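Long-range contacts in glycine oxidase (Bacillus cereus ATCC 14579, PDB 7CYX), which probably catalyses the FAD-dependent oxidation of glycine by oxygen to glyoxylate, ammonium and hydrogen peroxide, a step of thiamine diphosphate biosynthesis: residues D181-V189 with H321-A329; S18-H28 with P342-E353. All coordinates share one frame; numbering follows the deposited sequence.

Overall arrangement
Near the N terminus, strand 5-10 leads into helix 14-25, which carries the first half of contact 2; its partner, helix 341-352, comes more than 300 residues later, so contact 2 closes almost the whole chain into one loop. Contact 1 lies within that loop: the hairpin of strands 179-184 and 189-194 meets the turn entering strand 327-331. That strand then runs on to helix 341-352, and the two contacts touch where Tyr328 packs on Leu351 and Ile352. Contact 1 thus ties the three-stranded antiparallel sheet to strand 327-331, next to the outermost strand of the six-stranded sheet, while contact 2 joins two helices beside strands 5-10 and 327-331; the centres of contacts 1 and 2 are about 19 Å apart.

Contact 1 (D181-V189 with H321-A329); sequences DIRIENNKV and HEEIKGLYA
Ile184 and Ile324 meet at about a right angle, and the packing is easiest to follow outward along Ile184. From CB, its CG2 branch reaches CG2 of Ile324; CG1, set anti to the carbonyl carbon (chi1 -60°), leans on the same methyl; and Ile184 CD1 at the tip rests 3.6 Å from Ile324 CG2 and also touches Ile324 CD1. One methyl of Ile324 therefore meets three carbons of Ile184. The other arm of Ile324 is steadied from within its own segment, where CG1 lies over one face of the His321 ring, offset toward the rim. That ring is fixed in turn by Glu323 N, which donates to His321 ND1 in the ring plane at 3.2 Å, and by a bond from NE2 to the carbonyl of Tyr218.

Beside this apolar patch the backbones pair through a single bridge between Lys188 and Lys325. Lys325 N bonds weakly to Asn187 O at 3.5 Å, and Val189 N, also weakly, to Lys325 O at 3.3 Å. The bridge joins the end of the beta hairpin of strands 179-184 and 189-194 to a type II turn, Ile324 to Leu327, with Gly326 at positive phi. The turn delivers the chain into strand 327-331 of the six-stranded sheet of the FAD-binding domain.

Deeper in, Val189 CG2 sits 3.9 Å from Leu327 CB, and Ile182 CD1 meets Leu327 CD2 at 4.0 Å. Val204 of the neighbouring strand touches both Val189 and Leu327. On the outer side Lys188 bends at chi3 and chi4, bringing NZ to 3.5 Å from Lys325 CG; the two side chains lie alongside, pointing the same way, but Lys325 NZ turns away to a salt bridge with Glu320.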
loop_
_atom_site.group_PDB
_atom_site.type_symbol
_atom_site.label_atom_id
_atom_site.label_comp_id
_atom_site.label_asym_id
_atom_site.label_seq_id
_atom_site.Cartn_x
_atom_site.Cartn_y
_atom_site.Cartn_z
ATOM N N ASP A 181 -7.800 -14.480 30.226
ATOM C CA ASP A 181 -6.970 -15.462 30.929
ATOM C C ASP A 181 -6.662 -16.665 30.012
ATOM O O ASP A 181 -7.302 -16.863 28.967
ATOM C CB ASP A 181 -7.661 -15.892 32.232
ATOM C CG ASP A 181 -6.758 -16.589 33.238
ATOM O OD1 ASP A 181 -5.535 -16.628 33.027
ATOM O OD2 ASP A 181 -7.283 -17.082 34.231
ATOM N N ILE A 182 -5.652 -17.454 30.412
ATOM C CA ILE A 182 -5.295 -18.734 29.790
ATOM C C ILE A 182 -5.888 -19.872 30.638
ATOM O O ILE A 182 -5.898 -19.789 31.862
ATOM C CB ILE A 182 -3.763 -18.830 29.660
ATOM C CG1 ILE A 182 -3.197 -17.678 28.825
ATOM C CG2 ILE A 182 -3.338 -20.182 29.104
ATOM C CD1 ILE A 182 -1.901 -17.119 29.360
ATOM N N ARG A 183 -6.426 -20.908 29.982
ATOM C CA ARG A 183 -7.044 -22.054 30.670
ATOM C C ARG A 183 -6.026 -23.195 30.742
ATOM O O ARG A 183 -5.746 -23.843 29.750
ATOM C CB ARG A 183 -8.327 -22.518 29.979
ATOM C CG ARG A 183 -9.007 -23.703 30.657
ATOM C CD ARG A 183 -10.206 -24.209 29.869
ATOM N NE ARG A 183 -9.842 -24.744 28.560
ATOM C CZ ARG A 183 -10.695 -25.262 27.680
ATOM N NH1 ARG A 183 -12.001 -25.172 27.882
ATOM N NH2 ARG A 183 -10.231 -25.876 26.600
ATOM N N ILE A 184 -5.464 -23.371 31.940
ATOM C CA ILE A 184 -4.535 -24.421 32.287
ATOM C C ILE A 184 -5.250 -25.384 33.236
ATOM O O ILE A 184 -5.667 -24.988 34.330
ATOM C CB ILE A 184 -3.265 -23.836 32.929
ATOM C CG1 ILE A 184 -2.555 -22.885 31.962
ATOM C CG2 ILE A 184 -2.346 -24.943 33.426
ATOM C CD1 ILE A 184 -1.553 -21.962 32.625
ATOM N N GLU A 185 -5.373 -26.643 32.806
ATOM C CA GLU A 185 -6.197 -27.611 33.503
ATOM C C GLU A 185 -5.280 -28.485 34.367
ATOM O O GLU A 185 -5.414 -28.473 35.600
ATOM C CB GLU A 185 -7.115 -28.335 32.510
ATOM C CG GLU A 185 -8.469 -27.630 32.371
ATOM C CD GLU A 185 -9.373 -27.959 31.184
ATOM O OE1 GLU A 185 -8.895 -28.553 30.200
ATOM O OE2 GLU A 185 -10.572 -27.594 31.242
ATOM N N ASN A 186 -4.317 -29.177 33.752
ATOM C CA ASN A 186 -3.493 -30.123 34.515
ATOM C C ASN A 186 -2.018 -29.751 34.363
ATOM O O ASN A 186 -1.204 -30.583 33.979
ATOM C CB ASN A 186 -3.777 -31.568 34.084
ATOM C CG ASN A 186 -3.124 -32.602 34.978
ATOM O OD1 ASN A 186 -2.596 -32.267 36.037
ATOM N ND2 ASN A 186 -3.150 -33.858 34.558
ATOM N N ASN A 187 -1.692 -28.486 34.647
ATOM C CA ASN A 187 -0.371 -27.934 34.361
ATOM C C ASN A 187 -0.111 -27.991 32.845
ATOM O O ASN A 187 1.046 -28.053 32.398
ATOM C CB ASN A 187 0.715 -28.674 35.146
ATOM C CG ASN A 187 1.982 -27.869 35.294
ATOM O OD1 ASN A 187 2.960 -28.119 34.595
ATOM N ND2 ASN A 187 1.961 -26.882 36.179
ATOM N N LYS A 188 -1.197 -27.913 32.078
ATOM C CA LYS A 188 -1.110 -27.872 30.600
ATOM C C LYS A 188 -2.070 -26.808 30.073
ATOM O O LYS A 188 -3.115 -26.592 30.686
ATOM C CB LYS A 188 -1.445 -29.232 29.993
ATOM C CG LYS A 188 -0.261 -30.171 29.851
ATOM C CD LYS A 188 -0.406 -31.166 28.723
ATOM C CE LYS A 188 0.765 -31.140 27.761
ATOM N NZ LYS A 188 1.990 -31.715 28.358
ATOM N N VAL A 189 -1.695 -26.160 28.978
ATOM C CA VAL A 189 -2.560 -25.141 28.328
ATOM C C VAL A 189 -3.642 -25.890 27.556
ATOM O O VAL A 189 -3.287 -26.644 26.682
ATOM C CB VAL A 189 -1.720 -24.272 27.378
ATOM C CG1 VAL A 189 -2.574 -23.635 26.300
ATOM C CG2 VAL A 189 -0.911 -23.233 28.128
ATOM N N HIS A 321 7.559 -21.501 28.973
ATOM C CA HIS A 321 7.463 -21.662 30.428
ATOM C C HIS A 321 8.068 -23.018 30.794
ATOM O O HIS A 321 7.792 -24.027 30.126
ATOM C CB HIS A 321 5.995 -21.554 30.866
ATOM C CG HIS A 321 5.768 -21.309 32.321
ATOM N ND1 HIS A 321 6.080 -22.240 33.286
ATOM C CD2 HIS A 321 5.198 -20.272 32.973
ATOM C CE1 HIS A 321 5.746 -21.774 34.473
ATOM N NE2 HIS A 321 5.201 -20.571 34.307
ATOM N N GLU A 322 8.870 -23.038 31.861
ATOM C CA GLU A 322 9.693 -24.208 32.198
ATOM C C GLU A 322 8.814 -25.363 32.713
ATOM O O GLU A 322 9.177 -26.520 32.587
ATOM C CB GLU A 322 10.782 -23.810 33.202
ATOM C CG GLU A 322 12.086 -24.570 33.002
ATOM C CD GLU A 322 12.830 -24.262 31.708
ATOM O OE1 GLU A 322 13.594 -23.276 31.689
ATOM O OE2 GLU A 322 12.638 -25.000 30.713
ATOM N N GLU A 323 7.649 -25.041 33.283
ATOM C CA GLU A 323 6.797 -26.022 33.947
ATOM C C GLU A 323 5.525 -26.229 33.119
ATOM O O GLU A 323 5.283 -27.333 32.648
ATOM C CB GLU A 323 6.509 -25.559 35.378
ATOM C CG GLU A 323 5.857 -26.605 36.272
ATOM C CD GLU A 323 5.589 -26.136 37.698
ATOM O OE1 GLU A 323 5.179 -26.978 38.531
ATOM O OE2 GLU A 323 5.786 -24.924 37.972
ATOM N N ILE A 324 4.748 -25.153 32.929
ATOM C CA ILE A 324 3.458 -25.192 32.226
ATOM C C ILE A 324 3.727 -25.398 30.735
ATOM O O ILE A 324 4.323 -24.541 30.086
ATOM C CB ILE A 324 2.640 -23.913 32.469
ATOM C CG1 ILE A 324 2.563 -23.565 33.960
ATOM C CG2 ILE A 324 1.263 -24.056 31.828
ATOM C CD1 ILE A 324 1.905 -22.241 34.274
ATOM N N LYS A 325 3.295 -26.549 30.213
ATOM C CA LYS A 325 3.674 -26.964 28.872
ATOM C C LYS A 325 2.739 -26.278 27.872
ATOM O O LYS A 325 1.521 -26.216 28.081
ATOM C CB LYS A 325 3.645 -28.489 28.732
ATOM C CG LYS A 325 4.054 -29.020 27.360
ATOM C CD LYS A 325 5.505 -28.744 26.978
ATOM C CE LYS A 325 5.800 -29.023 25.517
ATOM N NZ LYS A 325 5.210 -27.990 24.630
ATOM N N GLY A 326 3.350 -25.733 26.819
ATOM C CA GLY A 326 2.650 -25.087 25.725
ATOM C C GLY A 326 2.420 -23.600 25.953
ATOM O O GLY A 326 1.716 -22.971 25.155
ATOM N N LEU A 327 2.992 -23.037 27.031
ATOM C CA LEU A 327 2.807 -21.623 27.349
ATOM C C LEU A 327 4.082 -20.870 26.942
ATOM O O LEU A 327 5.167 -21.116 27.469
ATOM C CB LEU A 327 2.486 -21.507 28.844
ATOM C CG LEU A 327 1.786 -20.243 29.365
ATOM C CD1 LEU A 327 2.705 -19.465 30.287
ATOM C CD2 LEU A 327 1.257 -19.345 28.257
ATOM N N TYR A 328 3.932 -19.977 25.961
ATOM C CA TYR A 328 5.024 -19.265 25.369
ATOM C C TYR A 328 4.778 -17.766 25.557
ATOM O O TYR A 328 3.645 -17.351 25.783
ATOM C CB TYR A 328 5.182 -19.636 23.883
ATOM C CG TYR A 328 5.440 -21.096 23.601
ATOM C CD1 TYR A 328 4.385 -21.979 23.509
ATOM C CD2 TYR A 328 6.722 -21.599 23.426
ATOM C CE1 TYR A 328 4.580 -23.330 23.285
ATOM C CE2 TYR A 328 6.940 -22.949 23.183
ATOM C CZ TYR A 328 5.860 -23.816 23.103
ATOM O OH TYR A 328 5.992 -25.147 22.845
ATOM N N ALA A 329 5.847 -16.979 25.369
ATOM C CA ALA A 329 5.852 -15.525 25.498
ATOM C C ALA A 329 6.733 -14.935 24.401
ATOM O O ALA A 329 7.758 -15.528 24.070
ATOM C CB ALA A 329 6.377 -15.122 26.860
#

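Contact 2 (S18-H28 with P342-E353); sequences SVAHFLAERGH and PISGQYMADLIE
Asp350 OD1 takes two N-H groups from Arg26, which grips this single oxygen end-on. Arg26 NH1 reaches Asp350 OD1 at 2.7 Å, using the anti lone pair of the oxygen, while Arg26 NH2 meets the same atom at 2.9 Å from above the carboxylate plane. Arg26 NH1 also binds Glu353 OE1, 3.1 Å away, again from above the carboxylate. Ala349 CB lies over one face of the guanidinium, offset toward its rim, while the two acids grip its edge. The other oxygen, Glu353 OE2, accepts from His28 NE2 at 2.8 Å, in the ring plane and fairly straight (160°). Glu353 thus links Arg26 to His28, and the two acids probably stabilise the arginine's charge.

Beside these charged groups Phe22 is a knob among Pro342, Gly345, Gln346 and Ala349. Gln346 CB makes a CH-pi contact over the ring, 4.3 Å from its centroid, and His21 CD2 covers the opposite face. Ser18 OG comes to 3.4 Å from Gly345 CA, where the missing side chain makes room, and bonds to Ser341 O. Leu23 CD2 packs against Ala349 CB at 3.6 Å.

The axes of 18-25 and 342-352 approach to 7.7 Å, crossing at -46°. Helix 14-25, closed by a Schellman motif at Gly27, is consistent with the first helix after the glycine-rich turn of a Rossmann-type FAD-binding fold, here packed against the late helix 341-352.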
loop_
_atom_site.group_PDB
_atom_site.type_symbol
_atom_site.label_atom_id
_atom_site.label_comp_id
_atom_site.label_asym_id
_atom_site.label_seq_id
_atom_site.Cartn_x
_atom_site.Cartn_y
_atom_site.Cartn_z
ATOM N N SER A 18 3.710 -12.005 13.068
ATOM C CA SER A 18 4.924 -12.655 12.541
ATOM C C SER A 18 4.929 -14.122 12.965
ATOM O O SER A 18 5.134 -15.001 12.161
ATOM C CB SER A 18 6.190 -11.970 12.974
ATOM O OG SER A 18 7.346 -12.714 12.605
ATOM N N VAL A 19 4.652 -14.364 14.247
ATOM C CA VAL A 19 4.570 -15.718 14.770
ATOM C C VAL A 19 3.505 -16.492 13.970
ATOM O O VAL A 19 3.727 -17.612 13.545
ATOM C CB VAL A 19 4.291 -15.688 16.288
ATOM C CG1 VAL A 19 4.017 -17.067 16.853
ATOM C CG2 VAL A 19 5.440 -15.040 17.064
ATOM N N ALA A 20 2.335 -15.880 13.754
ATOM C CA ALA A 20 1.260 -16.513 13.013
ATOM C C ALA A 20 1.777 -16.943 11.633
ATOM O O ALA A 20 1.553 -18.042 11.224
ATOM C CB ALA A 20 0.081 -15.576 12.904
ATOM N N HIS A 21 2.502 -16.050 10.947
ATOM C CA HIS A 21 3.007 -16.300 9.601
ATOM C C HIS A 21 3.866 -17.567 9.557
ATOM O O HIS A 21 3.592 -18.432 8.773
ATOM C CB HIS A 21 3.825 -15.119 9.078
ATOM C CG HIS A 21 4.675 -15.459 7.896
ATOM N ND1 HIS A 21 4.156 -15.580 6.624
ATOM C CD2 HIS A 21 5.992 -15.739 7.791
ATOM C CE1 HIS A 21 5.121 -15.903 5.780
ATOM N NE2 HIS A 21 6.262 -16.006 6.474
ATOM N N PHE A 22 4.928 -17.620 10.372
ATOM C CA PHE A 22 5.923 -18.693 10.316
ATOM C C PHE A 22 5.315 -20.049 10.699
ATOM O O PHE A 22 5.671 -21.047 10.075
ATOM C CB PHE A 22 7.142 -18.367 11.181
ATOM C CG PHE A 22 8.017 -17.296 10.592
ATOM C CD1 PHE A 22 8.943 -17.600 9.601
ATOM C CD2 PHE A 22 7.868 -15.971 10.976
ATOM C CE1 PHE A 22 9.730 -16.604 9.041
ATOM C CE2 PHE A 22 8.642 -14.973 10.398
ATOM C CZ PHE A 22 9.584 -15.291 9.445
ATOM N N LEU A 23 4.428 -20.086 11.711
ATOM C CA LEU A 23 3.786 -21.339 12.179
ATOM C C LEU A 23 2.857 -21.896 11.101
ATOM O O LEU A 23 3.004 -23.043 10.698
ATOM C CB LEU A 23 2.976 -21.087 13.451
ATOM C CG LEU A 23 3.748 -20.963 14.763
ATOM C CD1 LEU A 23 2.775 -20.699 15.904
ATOM C CD2 LEU A 23 4.585 -22.199 15.059
ATOM N N ALA A 24 1.900 -21.073 10.660
ATOM C CA ALA A 24 0.897 -21.458 9.638
ATOM C C ALA A 24 1.586 -21.898 8.343
ATOM O O ALA A 24 1.134 -22.802 7.662
ATOM C CB ALA A 24 -0.042 -20.310 9.348
ATOM N N GLU A 25 2.665 -21.211 7.991
ATOM C CA GLU A 25 3.429 -21.540 6.800
ATOM C C GLU A 25 3.897 -23.003 6.862
ATOM O O GLU A 25 3.936 -23.666 5.842
ATOM C CB GLU A 25 4.628 -20.603 6.677
ATOM C CG GLU A 25 4.960 -20.247 5.247
ATOM C CD GLU A 25 6.123 -19.281 5.122
ATOM O OE1 GLU A 25 6.985 -19.247 6.041
ATOM O OE2 GLU A 25 6.155 -18.556 4.109
ATOM N N ARG A 26 4.245 -23.466 8.072
ATOM C CA ARG A 26 4.775 -24.812 8.356
ATOM C C ARG A 26 3.640 -25.789 8.694
ATOM O O ARG A 26 3.901 -26.855 9.233
ATOM C CB ARG A 26 5.768 -24.758 9.530
ATOM C CG ARG A 26 7.114 -24.110 9.217
ATOM C CD ARG A 26 7.908 -23.845 10.502
ATOM N NE ARG A 26 9.017 -22.910 10.352
ATOM C CZ ARG A 26 10.009 -22.749 11.229
ATOM N NH1 ARG A 26 10.068 -23.504 12.314
ATOM N NH2 ARG A 26 10.928 -21.814 11.028
ATOM N N GLY A 27 2.383 -25.411 8.418
ATOM C CA GLY A 27 1.229 -26.327 8.495
ATOM C C GLY A 27 0.581 -26.453 9.873
ATOM O O GLY A 27 -0.203 -27.397 10.091
ATOM N N HIS A 28 0.879 -25.529 10.803
ATOM C CA HIS A 28 0.252 -25.520 12.139
ATOM C C HIS A 28 -1.082 -24.775 12.074
ATOM O O HIS A 28 -1.140 -23.735 11.459
ATOM C CB HIS A 28 1.125 -24.809 13.173
ATOM C CG HIS A 28 2.414 -25.478 13.474
ATOM N ND1 HIS A 28 2.614 -26.187 14.635
ATOM C CD2 HIS A 28 3.572 -25.529 12.785
ATOM C CE1 HIS A 28 3.841 -26.651 14.649
ATOM N NE2 HIS A 28 4.454 -26.259 13.528
ATOM N N PRO A 342 10.769 -10.485 12.111
ATOM C CA PRO A 342 11.113 -11.715 11.388
ATOM C C PRO A 342 11.908 -12.728 12.227
ATOM O O PRO A 342 11.471 -13.870 12.344
ATOM C CB PRO A 342 11.933 -11.233 10.183
ATOM C CG PRO A 342 11.443 -9.822 9.981
ATOM C CD PRO A 342 11.238 -9.296 11.389
ATOM N N ILE A 343 13.022 -12.305 12.853
ATOM C CA ILE A 343 13.810 -13.246 13.688
ATOM C C ILE A 343 12.949 -13.786 14.839
ATOM O O ILE A 343 13.110 -14.948 15.230
ATOM C CB ILE A 343 15.133 -12.641 14.194
ATOM C CG1 ILE A 343 16.025 -13.721 14.813
ATOM C CG2 ILE A 343 14.897 -11.498 15.168
ATOM C CD1 ILE A 343 16.172 -14.975 13.970
ATOM N N SER A 344 12.014 -12.975 15.354
ATOM C CA SER A 344 11.190 -13.378 16.505
ATOM C C SER A 344 10.205 -14.489 16.117
ATOM O O SER A 344 10.007 -15.457 16.861
ATOM C CB SER A 344 10.459 -12.194 17.099
ATOM O OG SER A 344 11.384 -11.248 17.611
ATOM N N GLY A 345 9.554 -14.319 14.963
ATOM C CA GLY A 345 8.602 -15.296 14.467
ATOM C C GLY A 345 9.273 -16.610 14.124
ATOM O O GLY A 345 8.775 -17.699 14.491
ATOM N N GLN A 346 10.397 -16.506 13.402
ATOM C CA GLN A 346 11.153 -17.657 12.972
ATOM C C GLN A 346 11.543 -18.455 14.219
ATOM O O GLN A 346 11.271 -19.661 14.304
ATOM C CB GLN A 346 12.365 -17.211 12.152
ATOM C CG GLN A 346 12.957 -18.305 11.278
ATOM C CD GLN A 346 13.929 -17.746 10.271
ATOM O OE1 GLN A 346 14.988 -17.238 10.629
ATOM N NE2 GLN A 346 13.568 -17.825 8.997
ATOM N N TYR A 347 12.096 -17.747 15.211
ATOM C CA TYR A 347 12.616 -18.365 16.423
ATOM C C TYR A 347 11.498 -19.068 17.187
ATOM O O TYR A 347 11.650 -20.222 17.607
ATOM C CB TYR A 347 13.245 -17.349 17.375
ATOM C CG TYR A 347 13.559 -17.934 18.729
ATOM C CD1 TYR A 347 14.689 -18.712 18.915
ATOM C CD2 TYR A 347 12.701 -17.776 19.806
ATOM C CE1 TYR A 347 14.979 -19.275 20.146
ATOM C CE2 TYR A 347 12.979 -18.326 21.049
ATOM C CZ TYR A 347 14.126 -19.085 21.216
ATOM O OH TYR A 347 14.457 -19.645 22.416
ATOM N N MET A 348 10.387 -18.349 17.373
ATOM C CA MET A 348 9.294 -18.859 18.150
ATOM C C MET A 348 8.774 -20.147 17.485
ATOM O O MET A 348 8.535 -21.137 18.148
ATOM C CB MET A 348 8.186 -17.804 18.284
ATOM C CG MET A 348 7.665 -17.597 19.703
ATOM S SD MET A 348 8.881 -17.352 21.043
ATOM C CE MET A 348 9.925 -16.108 20.298
ATOM N N ALA A 349 8.638 -20.149 16.157
ATOM C CA ALA A 349 8.128 -21.334 15.476
ATOM C C ALA A 349 9.124 -22.505 15.593
ATOM O O ALA A 349 8.701 -23.637 15.847
ATOM C CB ALA A 349 7.794 -21.019 14.041
ATOM N N ASP A 350 10.428 -22.223 15.456
ATOM C CA ASP A 350 11.482 -23.227 15.671
ATOM C C ASP A 350 11.329 -23.834 17.074
ATOM O O ASP A 350 11.308 -25.062 17.224
ATOM C CB ASP A 350 12.880 -22.635 15.475
ATOM C CG ASP A 350 13.368 -22.537 14.037
ATOM O OD1 ASP A 350 12.629 -22.968 13.110
ATOM O OD2 ASP A 350 14.499 -22.037 13.854
ATOM N N LEU A 351 11.172 -22.968 18.081
ATOM C CA LEU A 351 11.049 -23.380 19.467
ATOM C C LEU A 351 9.762 -24.181 19.699
ATOM O O LEU A 351 9.724 -25.119 20.503
ATOM C CB LEU A 351 11.050 -22.133 20.356
ATOM C CG LEU A 351 10.734 -22.384 21.827
ATOM C CD1 LEU A 351 11.770 -23.324 22.433
ATOM C CD2 LEU A 351 10.683 -21.067 22.595
ATOM N N ILE A 352 8.675 -23.761 19.062
ATOM C CA ILE A 352 7.418 -24.465 19.226
ATOM C C ILE A 352 7.533 -25.871 18.614
ATOM O O ILE A 352 6.913 -26.784 19.111
ATOM C CB ILE A 352 6.256 -23.642 18.631
ATOM C CG1 ILE A 352 5.945 -22.439 19.531
ATOM C CG2 ILE A 352 5.032 -24.518 18.386
ATOM C CD1 ILE A 352 5.008 -21.404 18.935
ATOM N N GLU A 353 8.322 -26.016 17.535
ATOM C CA GLU A 353 8.512 -27.294 16.803
ATOM C C GLU A 353 9.696 -28.106 17.368
ATOM O O GLU A 353 10.165 -29.033 16.723
ATOM C CB GLU A 353 8.828 -27.036 15.324
ATOM C CG GLU A 353 7.642 -26.613 14.481
ATOM C CD GLU A 353 7.903 -26.591 12.982
ATOM O OE1 GLU A 353 9.087 -26.449 12.575
ATOM O OE2 GLU A 353 6.921 -26.709 12.214
#